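Local coordinates for protein endoglucanase A (Clostridium cellulolyticum, PDB 1EDG) that probably hydrolyses internal beta-1,4-glucosidic bonds of cellulose, as a family 5 endoglucanase whose catalytic domain is a TIM barrel, at residues V78-S83 against E105-C110. Residues are numbered along the deposited sequence; the frame is centred on the assembly and turned at random.
Sequences VRIPVS and EVVNYC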
loop_
_atom_site.group_PDB
_atom_site.type_symbol
_atom_site.label_atom_id
_atom_site.label_comp_id
_atom_site.label_asym_id
_atom_site.label_seq_id
_atom_site.Cartn_x
_atom_site.Cartn_y
_atom_site.Cartn_z
ATOM N N VAL A 78 8.826 -1.922 -4.228
ATOM C CA VAL A 78 8.224 -0.668 -4.665
ATOM C C VAL A 78 6.747 -0.932 -4.948
ATOM O O VAL A 78 6.410 -1.888 -5.654
ATOM C CB VAL A 78 8.859 -0.122 -5.977
ATOM C CG1 VAL A 78 8.153 1.167 -6.396
ATOM C CG2 VAL A 78 10.348 0.134 -5.786
ATOM N N ARG A 79 5.864 -0.158 -4.327
ATOM C CA ARG A 79 4.444 -0.306 -4.615
ATOM C C ARG A 79 4.139 0.791 -5.632
ATOM O O ARG A 79 4.565 1.950 -5.468
ATOM C CB ARG A 79 3.555 -0.151 -3.370
ATOM C CG ARG A 79 2.104 -0.582 -3.663
ATOM C CD ARG A 79 1.213 -0.710 -2.430
ATOM N NE ARG A 79 0.823 0.607 -1.987
ATOM C CZ ARG A 79 -0.421 1.056 -1.860
ATOM N NH1 ARG A 79 -1.479 0.299 -2.111
ATOM N NH2 ARG A 79 -0.590 2.329 -1.582
ATOM N N ILE A 80 3.450 0.411 -6.696
ATOM C CA ILE A 80 3.099 1.339 -7.762
ATOM C C ILE A 80 1.578 1.503 -7.862
ATOM O O ILE A 80 0.895 0.691 -8.494
ATOM C CB ILE A 80 3.669 0.848 -9.118
ATOM C CG1 ILE A 80 5.200 0.736 -9.041
ATOM C CG2 ILE A 80 3.253 1.783 -10.239
ATOM C CD1 ILE A 80 5.839 0.156 -10.280
ATOM N N PRO A 81 1.027 2.528 -7.191
ATOM C CA PRO A 81 -0.412 2.801 -7.209
ATOM C C PRO A 81 -0.836 3.231 -8.615
ATOM O O PRO A 81 -0.192 4.100 -9.211
ATOM C CB PRO A 81 -0.542 3.984 -6.248
ATOM C CG PRO A 81 0.615 3.827 -5.333
ATOM C CD PRO A 81 1.716 3.450 -6.270
ATOM N N VAL A 82 -1.900 2.634 -9.149
ATOM C CA VAL A 82 -2.375 3.011 -10.480
ATOM C C VAL A 82 -3.888 3.204 -10.515
ATOM O O VAL A 82 -4.642 2.336 -10.076
ATOM C CB VAL A 82 -2.015 1.961 -11.564
ATOM C CG1 VAL A 82 -2.462 2.462 -12.945
ATOM C CG2 VAL A 82 -0.520 1.685 -11.581
ATOM N N SER A 83 -4.326 4.372 -10.975
ATOM C CA SER A 83 -5.754 4.643 -11.121
ATOM C C SER A 83 -6.035 4.407 -12.605
ATOM O O SER A 83 -5.643 5.201 -13.461
ATOM C CB SER A 83 -6.092 6.077 -10.712
ATOM O OG SER A 83 -5.968 6.258 -9.305
ATOM N N GLU A 105 6.858 -0.064 -18.264
ATOM C CA GLU A 105 8.204 0.504 -18.341
ATOM C C GLU A 105 8.730 0.744 -16.924
ATOM O O GLU A 105 9.836 0.327 -16.580
ATOM C CB GLU A 105 8.139 1.831 -19.100
ATOM C CG GLU A 105 9.259 2.091 -20.088
ATOM C CD GLU A 105 8.887 3.177 -21.097
ATOM O OE1 GLU A 105 8.671 4.337 -20.685
ATOM O OE2 GLU A 105 8.783 2.865 -22.302
ATOM N N VAL A 106 7.911 1.395 -16.100
ATOM C CA VAL A 106 8.267 1.702 -14.714
ATOM C C VAL A 106 8.393 0.424 -13.875
ATOM O O VAL A 106 9.268 0.326 -13.009
ATOM C CB VAL A 106 7.249 2.681 -14.083
ATOM C CG1 VAL A 106 7.565 2.915 -12.609
ATOM C CG2 VAL A 106 7.285 4.008 -14.832
ATOM N N VAL A 107 7.526 -0.553 -14.138
ATOM C CA VAL A 107 7.574 -1.839 -13.441
ATOM C C VAL A 107 8.938 -2.471 -13.730
ATOM O O VAL A 107 9.621 -2.964 -12.824
ATOM C CB VAL A 107 6.442 -2.794 -13.930
ATOM C CG1 VAL A 107 6.707 -4.231 -13.486
ATOM C CG2 VAL A 107 5.097 -2.322 -13.390
ATOM N N ASN A 108 9.354 -2.401 -14.991
ATOM C CA ASN A 108 10.631 -2.962 -15.402
ATOM C C ASN A 108 11.833 -2.304 -14.734
ATOM O O ASN A 108 12.834 -2.971 -14.495
ATOM C CB ASN A 108 10.759 -2.953 -16.925
ATOM C CG ASN A 108 9.945 -4.056 -17.579
ATOM O OD1 ASN A 108 9.460 -4.962 -16.896
ATOM N ND2 ASN A 108 9.805 -4.002 -18.898
ATOM N N TYR A 109 11.733 -1.015 -14.410
ATOM C CA TYR A 109 12.824 -0.319 -13.721
ATOM C C TYR A 109 13.095 -1.066 -12.413
ATOM O O TYR A 109 14.248 -1.289 -12.041
ATOM C CB TYR A 109 12.440 1.115 -13.339
ATOM C CG TYR A 109 12.251 2.104 -14.463
ATOM C CD1 TYR A 109 12.710 1.844 -15.754
ATOM C CD2 TYR A 109 11.604 3.315 -14.223
ATOM C CE1 TYR A 109 12.521 2.779 -16.785
ATOM C CE2 TYR A 109 11.410 4.249 -15.236
ATOM C CZ TYR A 109 11.867 3.976 -16.511
ATOM O OH TYR A 109 11.647 4.898 -17.509
ATOM N N CYS A 110 12.015 -1.439 -11.723
ATOM C CA CYS A 110 12.091 -2.148 -10.442
ATOM C C CYS A 110 12.508 -3.615 -10.586
ATOM O O CYS A 110 13.392 -4.092 -9.867
ATOM C CB CYS A 110 10.744 -2.059 -9.721
ATOM S SG CYS A 110 10.096 -0.391 -9.545
#
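No flat group takes part where Val78 and Ile80 meet Val106, Val107 and Cys110. The nearby Tyr109 ring lies against its own helix: one face carries Glu105 O, 3.4 Å above the plane, and the CA of Val106, both offset toward the rim. The contact itself is aliphatic and sulfur packing, and all five touching residues are buried. Cys110 SG sits against the branch point of Val78, 3.8 Å from Val78 CB and also 3.8 Å from Val78 CG2. Val78 CG1 is only slightly farther from the sulfur, at 4.0 Å. The thiol thus meets the whole fork of the valine rather than one methyl. Ile80 reaches the helix with its tip. Its CG1 is anti to the carbonyl carbon (chi1 -60°) and the chain beyond is extended (chi2 175°), which carries CD1 out to the helix. There CD1 touches two neighbouring valines, 4.0 Å from Val106 CG1 and 4.0 Å from Val107 CG2. Cys110 SG is a looser third neighbour of CD1. Phe39 also packs on Val106, and Ile67 of helix 64-73 and Val117 of strand 116-120 pack on Cys110. Arg79, between the two strand residues in contact, makes salt bridges with Glu166 and Glu307, on the fourth and seventh barrel strands. The strand and helix segments run almost exactly antiparallel, at 173°, with axes 10.0 Å apart. Strand 77-80 and helix 97-111 form a beta-alpha unit, the repeat of the TIM barrel of family 5 glycosyl hydrolases; with parallel strand 116-120 they complete a beta-alpha-beta crossover.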